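Local coordinates for protein molybdopterin converting factor, subunit 1 (Pyrococcus furiosus, PDB 1VJK) that probably serves as the small, ubiquitin-like sulfur-carrier subunit of molybdopterin synthase in molybdenum cofactor biosynthesis, at residues 37-42 / 68-73; 45-50 / 56-61. All coordinates share one frame; numbering follows the deposited sequence.

From the N terminus the chain first lays down strands 10-16 and 28-33, then enters helix 39-49, whose two ends supply the first halves of both contacts. Contact 1 joins the first turn of that helix to the outermost strand 69-72 and so closes a loop of 25 residues. Contact 2 is nested inside this loop: the C-terminal turn of the helix meets 56-61, part of the irregular connection that leads to the strand. The two are coupled directly, since Val68 exchanges probable backbone hydrogen bonds with Val57 and Gly59, and its CG1 packs on the Phe58 ring. Together they tie the two ends of the helix to the sheet edge and to the connection leading into it.

Contact 1 of 2, residues 37-42 / 68-73; sequences ARVRDL and VNIAVN
The first turn of helix 39-49 faces strand 69-72, Val39 and Val72 forming the nearest backbone pair with their CA atoms 8.6 Å apart. Val39, Ile70 and Val72 point their CB toward the opposite segment, the two strand residues from one strand face. Val39 divides its methyl groups between them. With CG1 anti to the backbone N (chi1 165°), that methyl meets Ile70 tip to tip, Val39 CG1 lying 3.8 Å from Ile70 CD1. The other branch slides past Val72 in the opposite direction, Val39 CG2 to Val72 CG2 being 4.0 Å. Beta-branched residues suit both buried places, offering methyls close to the backbone and no polar side-chain atoms. Arg38 occupies the N-cap position, and its backbone N donates to Asp41 OD2 at 2.8 Å, on the anti side, tilted 25° out of the carboxylate plane. Aspartate suits this third helical position, because its carboxylate folds back to accept the N-H of the N-cap residue, and its charge probably interacts favourably with the helix dipole. Further inward Leu42 packs on Val89 and on strands 10-16 and 28-33. A helix laid across a mixed sheet with strand order 2-1-4-3 is the beta-grasp arrangement of the ubiquitin-like ThiS/MoaD family.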
ATOM      1  N   ALA A  37      12.316   5.732   0.176  1.00  9.83           N
ATOM      2  CA  ALA A  37      11.074   5.273  -0.420  1.00  8.36           C
ATOM      3  C   ALA A  37       9.892   6.079   0.029  1.00  8.18           C
ATOM      4  O   ALA A  37       9.771   6.456   1.207  1.00  9.72           O
ATOM      5  CB  ALA A  37      10.834   3.784  -0.087  1.00 10.08           C
ATOM      6  N   ARG A  38       8.997   6.304  -0.931  1.00  6.91           N
ATOM      7  CA  ARG A  38       7.759   7.027  -0.714  1.00  6.25           C
ATOM      8  C   ARG A  38       6.560   6.098  -0.884  1.00  6.53           C
ATOM      9  O   ARG A  38       6.667   4.995  -1.445  1.00  7.65           O
ATOM     10  CB  ARG A  38       7.641   8.155  -1.729  1.00  7.32           C
ATOM     11  CG  ARG A  38       8.695   9.213  -1.577  1.00  7.48           C
ATOM     12  CD  ARG A  38       8.589  10.264  -2.654  1.00  7.01           C
ATOM     13  NE  ARG A  38       9.744  11.149  -2.602  1.00  7.75           N
ATOM     14  CZ  ARG A  38       9.857  12.250  -3.326  1.00  5.69           C
ATOM     15  NH1 ARG A  38       8.867  12.560  -4.162  1.00  6.79           N
ATOM     16  NH2 ARG A  38      10.942  13.003  -3.226  1.00  6.73           N
ATOM     17  N   VAL A  39       5.385   6.541  -0.451  1.00  7.59           N
ATOM     18  CA  VAL A  39       4.159   5.771  -0.658  1.00  8.27           C
ATOM     19  C   VAL A  39       4.003   5.314  -2.122  1.00  7.47           C
ATOM     20  O   VAL A  39       3.682   4.135  -2.393  1.00  8.26           O
ATOM     21  CB  VAL A  39       2.929   6.558  -0.158  1.00  9.54           C
ATOM     22  CG1 VAL A  39       1.608   5.984  -0.679  1.00 11.79           C
ATOM     23  CG2 VAL A  39       2.937   6.617   1.369  1.00 10.64           C
ATOM     24  N   ARG A  40       4.264   6.211  -3.082  1.00  7.56           N
ATOM     25  CA  ARG A  40       4.119   5.809  -4.483  1.00  6.87           C
ATOM     26  C   ARG A  40       5.058   4.635  -4.864  1.00  7.52           C
ATOM     27  O   ARG A  40       4.699   3.797  -5.707  1.00  7.60           O
ATOM     28  CB  ARG A  40       4.308   7.015  -5.422  1.00  7.01           C
ATOM     29  CG  ARG A  40       5.715   7.593  -5.437  1.00  6.68           C
ATOM     30  CD  ARG A  40       5.881   8.645  -6.531  1.00  7.86           C
ATOM     31  NE  ARG A  40       5.056   9.861  -6.338  1.00  7.07           N
ATOM     32  CZ  ARG A  40       3.942  10.142  -6.998  1.00  7.03           C
ATOM     33  NH1 ARG A  40       3.427   9.307  -7.907  1.00  8.83           N
ATOM     34  NH2 ARG A  40       3.335  11.309  -6.754  1.00  8.62           N
ATOM     35  N   ASP A  41       6.246   4.583  -4.250  1.00  7.45           N
ATOM     36  CA  ASP A  41       7.196   3.487  -4.545  1.00  6.77           C
ATOM     37  C   ASP A  41       6.678   2.200  -3.978  1.00 10.11           C
ATOM     38  O   ASP A  41       6.819   1.146  -4.611  1.00  8.59           O
ATOM     39  CB  ASP A  41       8.584   3.785  -3.985  1.00  7.16           C
ATOM     40  CG  ASP A  41       9.121   5.146  -4.430  1.00  8.07           C
ATOM     41  OD1 ASP A  41       9.059   5.483  -5.620  1.00  8.24           O
ATOM     42  OD2 ASP A  41       9.642   5.908  -3.592  1.00 11.04           O
ATOM     43  N   LEU A  42       6.064   2.266  -2.809  1.00  7.40           N
ATOM     44  CA  LEU A  42       5.457   1.070  -2.223  1.00  7.10           C
ATOM     45  C   LEU A  42       4.307   0.542  -3.089  1.00  8.12           C
ATOM     46  O   LEU A  42       4.223  -0.677  -3.325  1.00  8.17           O
ATOM     47  CB  LEU A  42       4.956   1.382  -0.815  1.00  8.58           C
ATOM     48  CG  LEU A  42       4.153   0.268  -0.145  1.00  8.82           C
ATOM     49  CD1 LEU A  42       4.998  -1.053  -0.004  1.00  9.87           C
ATOM     50  CD2 LEU A  42       3.610   0.755   1.201  1.00 11.17           C
ATOM     51  N   VAL A  68      -8.692   1.232  -4.507  1.00  8.29           N
ATOM     52  CA  VAL A  68      -7.866   0.998  -3.337  1.00  8.53           C
ATOM     53  C   VAL A  68      -7.565   2.337  -2.697  1.00  7.31           C
ATOM     54  O   VAL A  68      -7.241   3.294  -3.394  1.00 10.77           O
ATOM     55  CB  VAL A  68      -6.482   0.370  -3.724  1.00  9.99           C
ATOM     56  CG1 VAL A  68      -5.683  -0.014  -2.479  1.00 12.69           C
ATOM     57  CG2 VAL A  68      -6.623  -0.850  -4.642  1.00 16.30           C
ATOM     58  N   ASN A  69      -7.612   2.371  -1.368  1.00  9.04           N
ATOM     59  CA  ASN A  69      -7.026   3.463  -0.605  1.00  8.51           C
ATOM     60  C   ASN A  69      -6.003   2.878   0.335  1.00 10.95           C
ATOM     61  O   ASN A  69      -6.043   1.674   0.662  1.00 11.51           O
ATOM     62  CB  ASN A  69      -8.080   4.205   0.252  1.00 10.06           C
ATOM     63  CG  ASN A  69      -9.014   5.153  -0.552  1.00 11.61           C
ATOM     64  OD1 ASN A  69      -9.836   5.846   0.059  1.00 10.98           O
ATOM     65  ND2 ASN A  69      -8.901   5.179  -1.887  1.00 10.17           N
ATOM     66  N   ILE A  70      -5.069   3.722   0.764  1.00 10.18           N
ATOM     67  CA  ILE A  70      -4.032   3.266   1.710  1.00 11.38           C
ATOM     68  C   ILE A  70      -3.966   4.187   2.902  1.00  9.29           C
ATOM     69  O   ILE A  70      -4.449   5.334   2.848  1.00 10.40           O
ATOM     70  CB  ILE A  70      -2.626   3.118   1.051  1.00 13.50           C
ATOM     71  CG1 ILE A  70      -2.033   4.483   0.649  1.00 13.78           C
ATOM     72  CG2 ILE A  70      -2.648   2.080  -0.108  1.00 13.24           C
ATOM     73  CD1 ILE A  70      -1.177   5.178   1.774  1.00 14.86           C
ATOM     74  N   ALA A  71      -3.435   3.688   4.002  1.00  9.22           N
ATOM     75  CA  ALA A  71      -3.190   4.510   5.173  1.00 10.22           C
ATOM     76  C   ALA A  71      -1.875   4.097   5.760  1.00  8.51           C
ATOM     77  O   ALA A  71      -1.503   2.908   5.755  1.00  8.96           O
ATOM     78  CB  ALA A  71      -4.315   4.369   6.212  1.00 10.27           C
ATOM     79  N   VAL A  72      -1.128   5.071   6.253  1.00  8.81           N
ATOM     80  CA  VAL A  72       0.144   4.817   6.913  1.00  8.84           C
ATOM     81  C   VAL A  72       0.005   5.092   8.394  1.00  8.64           C
ATOM     82  O   VAL A  72      -0.294   6.240   8.781  1.00  9.25           O
ATOM     83  CB  VAL A  72       1.273   5.684   6.336  1.00  7.82           C
ATOM     84  CG1 VAL A  72       2.591   5.412   7.101  1.00 11.22           C
ATOM     85  CG2 VAL A  72       1.445   5.416   4.832  1.00 11.46           C
ATOM     86  N   ASN A  73       0.212   4.067   9.220  1.00  8.07           N
ATOM     87  CA  ASN A  73      -0.025   4.155  10.666  1.00  8.98           C
ATOM     88  C   ASN A  73      -1.377   4.812  10.977  1.00  9.23           C
ATOM     89  O   ASN A  73      -1.493   5.668  11.874  1.00 10.71           O
ATOM     90  CB  ASN A  73       1.129   4.902  11.343  1.00  9.40           C
ATOM     91  CG  ASN A  73       2.445   4.246  11.082  1.00  9.67           C
ATOM     92  OD1 ASN A  73       2.528   3.012  11.075  1.00 11.12           O
ATOM     93  ND2 ASN A  73       3.472   5.033  10.848  1.00 10.56           N
TER

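Contact 2 of 2, residues 45-50 / 56-61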
ATOM      1  N   GLU A  45       5.740  -1.329  -5.914  1.00  7.79           N
ATOM      2  CA  GLU A  45       6.267  -2.616  -5.501  1.00  7.03           C
ATOM      3  C   GLU A  45       5.141  -3.622  -5.258  1.00  8.01           C
ATOM      4  O   GLU A  45       5.306  -4.799  -5.598  1.00  7.40           O
ATOM      5  CB  GLU A  45       7.166  -2.464  -4.258  1.00  8.79           C
ATOM      6  CG  GLU A  45       7.718  -3.785  -3.694  1.00  8.00           C
ATOM      7  CD  GLU A  45       8.739  -4.486  -4.582  1.00 12.82           C
ATOM      8  OE1 GLU A  45       9.295  -3.855  -5.499  1.00 14.31           O
ATOM      9  OE2 GLU A  45       9.006  -5.689  -4.351  1.00 13.66           O
ATOM     10  N   ILE A  46       3.998  -3.186  -4.696  1.00  8.16           N
ATOM     11  CA  ILE A  46       2.856  -4.094  -4.525  1.00  6.89           C
ATOM     12  C   ILE A  46       2.413  -4.631  -5.887  1.00  7.57           C
ATOM     13  O   ILE A  46       2.193  -5.852  -6.040  1.00  8.03           O
ATOM     14  CB  ILE A  46       1.714  -3.379  -3.785  1.00  5.62           C
ATOM     15  CG1 ILE A  46       2.124  -3.193  -2.316  1.00  8.60           C
ATOM     16  CG2 ILE A  46       0.435  -4.169  -3.896  1.00  8.71           C
ATOM     17  CD1 ILE A  46       1.255  -2.234  -1.560  1.00 11.46           C
ATOM     18  N   LYS A  47       2.335  -3.738  -6.868  1.00  7.56           N
ATOM     19  CA  LYS A  47       1.956  -4.124  -8.232  1.00  7.86           C
ATOM     20  C   LYS A  47       2.973  -5.077  -8.876  1.00  9.12           C
ATOM     21  O   LYS A  47       2.581  -5.986  -9.644  1.00 10.55           O
ATOM     22  CB  LYS A  47       1.763  -2.884  -9.099  1.00  7.85           C
ATOM     23  CG  LYS A  47       0.628  -2.034  -8.661  1.00 10.48           C
ATOM     24  CD  LYS A  47       0.578  -0.768  -9.535  1.00 12.20           C
ATOM     25  CE  LYS A  47      -0.540   0.136  -9.138  1.00 14.39           C
ATOM     26  NZ  LYS A  47      -0.299   1.467  -9.803  1.00 20.08           N
ATOM     27  N   LYS A  48       4.253  -4.889  -8.569  1.00  8.48           N
ATOM     28  CA  LYS A  48       5.299  -5.751  -9.093  1.00 10.79           C
ATOM     29  C   LYS A  48       5.220  -7.145  -8.479  1.00  9.40           C
ATOM     30  O   LYS A  48       5.450  -8.148  -9.172  1.00 12.40           O
ATOM     31  CB  LYS A  48       6.669  -5.128  -8.814  1.00 12.02           C
ATOM     32  CG  LYS A  48       7.843  -5.933  -9.346  1.00 15.13           C
ATOM     33  CD  LYS A  48       9.167  -5.201  -9.115  1.00 17.94           C
ATOM     34  CE  LYS A  48      10.311  -5.986  -9.726  1.00 23.36           C
ATOM     35  NZ  LYS A  48      10.554  -7.254  -8.958  1.00 27.66           N
ATOM     36  N   ARG A  49       4.921  -7.234  -7.185  1.00  7.33           N
ATOM     37  CA  ARG A  49       4.848  -8.522  -6.517  1.00  7.36           C
ATOM     38  C   ARG A  49       3.573  -9.279  -6.856  1.00  8.69           C
ATOM     39  O   ARG A  49       3.537 -10.507  -6.846  1.00  9.70           O
ATOM     40  CB  ARG A  49       4.895  -8.321  -5.011  1.00  7.88           C
ATOM     41  CG  ARG A  49       6.213  -7.882  -4.525  1.00  9.33           C
ATOM     42  CD  ARG A  49       6.263  -7.855  -3.035  1.00 10.96           C
ATOM     43  NE  ARG A  49       7.596  -7.447  -2.565  1.00 11.65           N
ATOM     44  CZ  ARG A  49       8.134  -7.822  -1.404  1.00  8.42           C
ATOM     45  NH1 ARG A  49       7.459  -8.585  -0.550  1.00 12.25           N
ATOM     46  NH2 ARG A  49       9.332  -7.376  -1.098  1.00 10.84           N
ATOM     47  N   HIS A  50       2.504  -8.525  -7.069  1.00  8.04           N
ATOM     48  CA  HIS A  50       1.171  -9.097  -7.210  1.00  7.19           C
ATOM     49  C   HIS A  50       0.496  -8.467  -8.399  1.00  8.23           C
ATOM     50  O   HIS A  50      -0.205  -7.432  -8.268  1.00  8.76           O
ATOM     51  CB  HIS A  50       0.339  -8.833  -5.945  1.00 10.02           C
ATOM     52  CG  HIS A  50       1.033  -9.220  -4.683  1.00  9.75           C
ATOM     53  ND1 HIS A  50       1.448 -10.514  -4.409  1.00 12.68           N
ATOM     54  CD2 HIS A  50       1.416  -8.471  -3.627  1.00 10.43           C
ATOM     55  CE1 HIS A  50       2.038 -10.535  -3.223  1.00 14.41           C
ATOM     56  NE2 HIS A  50       2.018  -9.314  -2.725  1.00 11.78           N
ATOM     57  N   GLU A  56      -5.857  -2.349 -10.692  1.00 12.80           N
ATOM     58  CA  GLU A  56      -6.604  -1.695  -9.627  1.00 12.89           C
ATOM     59  C   GLU A  56      -6.153  -0.250  -9.498  1.00 12.10           C
ATOM     60  O   GLU A  56      -4.957   0.043  -9.436  1.00 14.14           O
ATOM     61  CB  GLU A  56      -6.399  -2.426  -8.292  1.00 11.48           C
ATOM     62  CG  GLU A  56      -6.771  -3.899  -8.343  1.00 12.20           C
ATOM     63  CD  GLU A  56      -8.271  -4.132  -8.342  1.00 12.61           C
ATOM     64  OE1 GLU A  56      -9.018  -3.180  -8.072  1.00 12.34           O
ATOM     65  OE2 GLU A  56      -8.710  -5.274  -8.645  1.00 13.59           O
ATOM     66  N   VAL A  57      -7.110   0.661  -9.416  1.00 12.00           N
ATOM     67  CA  VAL A  57      -6.771   2.075  -9.314  1.00 13.55           C
ATOM     68  C   VAL A  57      -6.571   2.468  -7.848  1.00 10.58           C
ATOM     69  O   VAL A  57      -7.485   2.329  -7.029  1.00 10.96           O
ATOM     70  CB  VAL A  57      -7.838   2.950  -9.971  1.00 15.12           C
ATOM     71  CG1 VAL A  57      -7.529   4.429  -9.785  1.00 12.65           C
ATOM     72  CG2 VAL A  57      -7.929   2.619 -11.458  1.00 17.25           C
ATOM     73  N   PHE A  58      -5.357   2.910  -7.515  1.00 11.61           N
ATOM     74  CA  PHE A  58      -5.062   3.414  -6.170  1.00  8.59           C
ATOM     75  C   PHE A  58      -5.381   4.890  -6.088  1.00 12.04           C
ATOM     76  O   PHE A  58      -5.030   5.671  -6.973  1.00 16.10           O
ATOM     77  CB  PHE A  58      -3.579   3.212  -5.822  1.00 11.45           C
ATOM     78  CG  PHE A  58      -3.190   1.776  -5.535  1.00 12.08           C
ATOM     79  CD1 PHE A  58      -2.786   1.403  -4.257  1.00 12.21           C
ATOM     80  CD2 PHE A  58      -3.194   0.817  -6.545  1.00 11.95           C
ATOM     81  CE1 PHE A  58      -2.413   0.079  -3.974  1.00 12.23           C
ATOM     82  CE2 PHE A  58      -2.818  -0.516  -6.276  1.00 12.35           C
ATOM     83  CZ  PHE A  58      -2.426  -0.870  -4.993  1.00 12.56           C
ATOM     84  N   GLY A  59      -6.033   5.261  -5.011  1.00 11.07           N
ATOM     85  CA  GLY A  59      -6.308   6.653  -4.751  1.00 10.99           C
ATOM     86  C   GLY A  59      -5.192   7.292  -3.955  1.00  9.88           C
ATOM     87  O   GLY A  59      -4.355   6.629  -3.306  1.00 11.36           O
ATOM     88  N   GLU A  60      -5.175   8.617  -4.014  1.00 11.79           N
ATOM     89  CA  GLU A  60      -4.274   9.393  -3.195  1.00 12.82           C
ATOM     90  C   GLU A  60      -5.076   9.950  -2.038  1.00 13.77           C
ATOM     91  O   GLU A  60      -6.064  10.690  -2.255  1.00 14.88           O
ATOM     92  CB  GLU A  60      -3.631  10.500  -4.011  1.00 14.24           C
ATOM     93  CG  GLU A  60      -2.536  11.214  -3.241  1.00 15.12           C
ATOM     94  CD  GLU A  60      -1.588  12.036  -4.102  1.00 20.37           C
ATOM     95  OE1 GLU A  60      -1.945  12.407  -5.258  1.00 24.79           O
ATOM     96  OE2 GLU A  60      -0.495  12.360  -3.600  1.00 15.89           O
ATOM     97  N   GLY A  61      -4.668   9.612  -0.821  1.00 17.21           N
ATOM     98  CA  GLY A  61      -5.450   9.910   0.366  1.00 17.90           C
ATOM     99  C   GLY A  61      -6.794   9.216   0.311  1.00 18.96           C
ATOM    100  O   GLY A  61      -6.942   8.127  -0.276  1.00 20.00           O
TER
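Lys47 and Phe58 carry the meeting of the C-terminal turn of helix 39-49 with the irregular segment 56-61. Glu45 comes first: its OE2 receives Arg49 NE at 2.9 Å in a nearly straight salt bridge (175°) that uses the anti lone pair and lies in the guanidinium plane, a bridge from i to i+4; Arg49 NH1 reaches on to Glu29. Ile46 points its CB toward 56-61, and its aliphatic side chain suits the buried side, where it also packs on Phe53. Lys47, extended beyond CG, slides past Phe58 in the opposite direction and touches the ring with CE alone, obliquely, Lys47 CE lying 3.7 Å from Phe58 CE2. A lysine suits this border: CE meets the ring while NZ pairs with Glu44. At the end of the helix, His50 turns one ring face to Arg49, whose CB stands 3.7 Å above the centre of that ring. Phe58, buried, points its CB toward the helix and also packs on Phe53 and Val68. Around these residues, Ile46 leans on Ile31 of strand 28-33 and on Tyr16 of strand 10-16, His50 touches Ala24 of helix 19-24, and Glu56 packs on that helix while bridging to Arg19.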